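Local coordinates for transcriptional regulator (PDB 3BPV), which probably binds DNA as a dimeric winged-helix transcription factor of the MarR family and regulates transcription, at residues M126-R129 with L130-A134; H14-F17 with I18-L22. All coordinates share one frame; numbering follows the deposited sequence.

Contact 1: M126-R129 with L130-A134; sequences MCRR and LAEEA
The carbonyl oxygen of Arg129 is gripped twice: the amide N of Glu133 reaches Arg129 O at 3.1 Å as the regular helical bond, and a water donates to the same Arg129 O at 2.8 Å. That water also donates a weak bond to Glu132 OE1, 3.5 Å away, and so links the carboxylate to the backbone one turn back. One residue earlier, Glu132 N bonds to Arg128 O at 2.9 Å, and the side chain of Glu132 folds over the same carbonyl. Its CG stands opposite the residue's own carbonyl carbon (chi1 -61°) and beyond it the chain runs extended, which brings OE1 to 3.4 Å from Arg129 CA. The carboxylate thus lies among the aliphatic bases of two arginines, with OE2 4.1 Å from Arg128 CG, while the charged ends stay apart: Arg128 NE and Glu132 OE2 are 5.7 Å distant. Arg129 instead sends its guanidinium to Glu119 of the second subunit in a salt bridge and meets Phe115 of that subunit in a cation-pi contact. Glu133 likewise pairs with Arg113 of the second subunit and with Arg136 of its own chain. On the buried side, Leu130 sets CG 3.2 Å from Met126 O, and the side chain packs on Phe123 of the second subunit, while Met126 meets its own counterpart there. Cys127, also buried, packs on Ile10 of that subunit. This part of helix 117-136 therefore belongs to the dimer interface, where apolar side chains meet beside the charged pairs that Arg129 and Glu133 make with the second subunit; attraction between Glu132 and its neighbouring arginines is probably weak, because their charged ends lie well apart.

Contact 2: H14-F17 with I18-L22; sequences HRVF and IGREL
Ile18 CG1 sits over a face of the His14 imidazole, 3.7 Å from the ring centroid, the two side chains running alongside each other in one of two CH-pi contacts. Glu21 makes the second, but its chain crosses the Phe17 ring at an angle: with CG anti to the carbonyl carbon (chi1 -60°), that methylene lies over the benzene face, 16° off the ring normal. The bend at chi2 (-80°) then carries the carboxylate to the rim, OE2 3.2 Å from Phe17 CZ, where it forms a salt bridge to Arg106. Replacing Phe17 by an alanine would take away the ring, and would probably leave the CG methylene of Glu21 without its flat partner and open a gap beside Trp107 and Leu110. These residues form the end of helix 3-21 in the MarR-type winged-helix fold, where Phe17 and Ile18 pack on helix 97-111 and Ile18 also meets Val32 of helix 29-40. Among polar contacts, His14 uses both ring nitrogens: ND1 hydrogen-bonds to Asp29 and NE2 to Glu104, which fixes the ring's rotation against Ile18. Backbone bonds continue the helix: Ile18 N to His14 O at 2.8 Å, and Glu21 N to Phe17 O at 2.9 Å. The long, charged Arg20 suits the exposed side, its CG passing 2.9 Å from Val16 O.

How the contacts relate
From the N terminus, helix 3-21 comes first and holds contact 2 in its last turns; the chain then enters helix 29-40 and passes through helices 46-53 and 57-69, the two-stranded wing and the short helix 91-95 before reaching helices 97-111 and 117-136. Contact 1 lies on the last of these. Each contact joins neighbouring turns of one helix and closes no long loop, and the two follow in series without nesting or crossing. Their centres are 25 Å apart and their nearest atoms about 12 Å. Contact 2 ties the first helix to helices 29-40 and 97-111, whereas contact 1 faces the second subunit, which contact 2 also touches.

Contact 1: M126-R129 with L130-A134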
# COMPACT_ATOMS: atom_id res chain seq x y z
N MET A 126 10.23 1.69 17.19
CA MET A 126 10.87 2.39 16.09
C MET A 126 9.84 2.76 15.04
O MET A 126 9.90 3.85 14.47
CB MET A 126 11.98 1.53 15.47
CG MET A 126 13.19 1.42 16.38
SD MET A 126 14.59 0.66 15.55
CE MET A 126 14.12 -1.05 15.54
N CYS A 127 8.88 1.88 14.78
CA CYS A 127 7.86 2.18 13.79
C CYS A 127 7.01 3.36 14.23
O CYS A 127 6.61 4.18 13.41
CB CYS A 127 6.94 0.98 13.55
SG CYS A 127 6.27 0.94 11.88
N ARG A 128 6.72 3.42 15.53
CA ARG A 128 5.93 4.53 16.04
C ARG A 128 6.70 5.82 15.82
O ARG A 128 6.13 6.82 15.38
CB ARG A 128 5.64 4.35 17.54
CG ARG A 128 4.77 5.46 18.11
CD ARG A 128 4.59 5.33 19.61
NE ARG A 128 3.82 4.15 19.99
CZ ARG A 128 3.41 3.89 21.23
NH1 ARG A 128 3.70 4.74 22.21
NH2 ARG A 128 2.71 2.79 21.49
N ARG A 129 8.00 5.82 16.12
CA ARG A 129 8.82 7.00 15.91
C ARG A 129 8.88 7.40 14.44
O ARG A 129 8.81 8.59 14.11
CB ARG A 129 10.24 6.76 16.42
CG ARG A 129 10.33 6.72 17.93
CD ARG A 129 11.66 6.15 18.37
NE ARG A 129 12.79 6.93 17.90
CZ ARG A 129 14.04 6.49 17.88
NH1 ARG A 129 14.31 5.26 18.31
NH2 ARG A 129 15.02 7.26 17.42
N LEU A 130 9.00 6.43 13.55
CA LEU A 130 9.04 6.73 12.12
C LEU A 130 7.67 7.23 11.65
O LEU A 130 7.60 8.12 10.80
CB LEU A 130 9.47 5.50 11.33
CG LEU A 130 10.89 5.03 11.63
CD1 LEU A 130 11.10 3.65 11.02
CD2 LEU A 130 11.90 6.03 11.06
N ALA A 131 6.60 6.67 12.19
CA ALA A 131 5.26 7.11 11.81
C ALA A 131 5.06 8.56 12.24
O ALA A 131 4.44 9.34 11.52
CB ALA A 131 4.20 6.22 12.47
N GLU A 132 5.58 8.90 13.41
CA GLU A 132 5.47 10.27 13.90
C GLU A 132 6.20 11.22 12.95
O GLU A 132 5.73 12.32 12.68
CB GLU A 132 6.04 10.37 15.32
CG GLU A 132 5.31 9.48 16.32
CD GLU A 132 5.96 9.47 17.68
OE1 GLU A 132 7.20 9.39 17.75
OE2 GLU A 132 5.23 9.53 18.70
N GLU A 133 7.37 10.81 12.46
CA GLU A 133 8.12 11.63 11.51
C GLU A 133 7.35 11.71 10.19
O GLU A 133 7.28 12.76 9.56
CB GLU A 133 9.50 11.02 11.26
CG GLU A 133 10.37 11.83 10.31
CD GLU A 133 10.88 13.11 10.94
OE1 GLU A 133 11.64 13.02 11.93
OE2 GLU A 133 10.54 14.20 10.44
N ALA A 134 6.76 10.59 9.79
CA ALA A 134 6.00 10.53 8.55
C ALA A 134 4.84 11.52 8.56
O ALA A 134 4.54 12.13 7.53
CB ALA A 134 5.48 9.11 8.32
O HOH W 1 9.46 10.87 15.58

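Contact 2: H14-F17 with I18-L22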
# COMPACT_ATOMS: atom_id res chain seq x y z
N HIS A 14 0.44 -9.09 4.35
CA HIS A 14 -0.74 -8.68 5.08
C HIS A 14 -1.94 -8.70 4.15
O HIS A 14 -3.02 -9.16 4.52
CB HIS A 14 -0.53 -7.27 5.67
CG HIS A 14 -1.72 -6.72 6.38
ND1 HIS A 14 -2.74 -6.06 5.73
CD2 HIS A 14 -2.06 -6.74 7.69
CE1 HIS A 14 -3.65 -5.68 6.61
NE2 HIS A 14 -3.27 -6.09 7.81
N ARG A 15 -1.75 -8.21 2.93
CA ARG A 15 -2.81 -8.19 1.94
C ARG A 15 -3.31 -9.60 1.63
O ARG A 15 -4.52 -9.84 1.57
CB ARG A 15 -2.31 -7.51 0.67
CG ARG A 15 -3.34 -7.35 -0.42
CD ARG A 15 -3.07 -6.07 -1.22
NE ARG A 15 -1.66 -5.97 -1.58
CZ ARG A 15 -1.09 -4.88 -2.07
NH1 ARG A 15 -1.81 -3.78 -2.26
NH2 ARG A 15 0.20 -4.88 -2.38
N VAL A 16 -2.38 -10.52 1.44
CA VAL A 16 -2.75 -11.90 1.14
C VAL A 16 -3.44 -12.54 2.35
O VAL A 16 -4.44 -13.25 2.20
CB VAL A 16 -1.51 -12.74 0.74
CG1 VAL A 16 -1.89 -14.22 0.62
CG2 VAL A 16 -0.95 -12.25 -0.58
N PHE A 17 -2.92 -12.28 3.54
CA PHE A 17 -3.50 -12.85 4.76
C PHE A 17 -4.93 -12.35 4.98
O PHE A 17 -5.84 -13.13 5.30
CB PHE A 17 -2.63 -12.49 5.96
CG PHE A 17 -2.90 -13.32 7.18
CD1 PHE A 17 -2.42 -14.63 7.26
CD2 PHE A 17 -3.61 -12.80 8.25
CE1 PHE A 17 -2.66 -15.40 8.40
CE2 PHE A 17 -3.86 -13.57 9.39
CZ PHE A 17 -3.38 -14.88 9.46
N ILE A 18 -5.13 -11.04 4.85
CA ILE A 18 -6.46 -10.44 5.02
C ILE A 18 -7.44 -11.04 4.02
O ILE A 18 -8.56 -11.40 4.36
CB ILE A 18 -6.41 -8.90 4.79
CG1 ILE A 18 -5.75 -8.22 5.99
CG2 ILE A 18 -7.81 -8.35 4.55
CD1 ILE A 18 -6.53 -8.36 7.27
N GLY A 19 -7.01 -11.13 2.77
CA GLY A 19 -7.87 -11.67 1.73
C GLY A 19 -8.29 -13.11 1.98
O GLY A 19 -9.42 -13.48 1.67
N ARG A 20 -7.40 -13.90 2.55
CA ARG A 20 -7.68 -15.30 2.83
C ARG A 20 -8.54 -15.48 4.08
O ARG A 20 -9.53 -16.22 4.06
CB ARG A 20 -6.38 -16.08 3.00
CG ARG A 20 -5.43 -15.97 1.82
CD ARG A 20 -6.00 -16.60 0.56
NE ARG A 20 -5.99 -18.06 0.62
CZ ARG A 20 -6.31 -18.84 -0.41
NH1 ARG A 20 -6.66 -18.31 -1.57
NH2 ARG A 20 -6.27 -20.16 -0.27
N GLU A 21 -8.17 -14.80 5.16
CA GLU A 21 -8.88 -14.92 6.42
C GLU A 21 -10.24 -14.21 6.44
O GLU A 21 -11.16 -14.66 7.12
CB GLU A 21 -8.01 -14.37 7.56
CG GLU A 21 -6.69 -15.10 7.72
CD GLU A 21 -6.82 -16.42 8.46
OE1 GLU A 21 -7.72 -17.22 8.14
OE2 GLU A 21 -6.00 -16.66 9.38
N LEU A 22 -10.37 -13.13 5.69
CA LEU A 22 -11.62 -12.39 5.66
C LEU A 22 -12.32 -12.45 4.31
O LEU A 22 -13.27 -11.71 4.07
CB LEU A 22 -11.39 -10.93 6.06
CG LEU A 22 -10.80 -10.71 7.45
CD1 LEU A 22 -10.44 -9.24 7.64
CD2 LEU A 22 -11.81 -11.15 8.52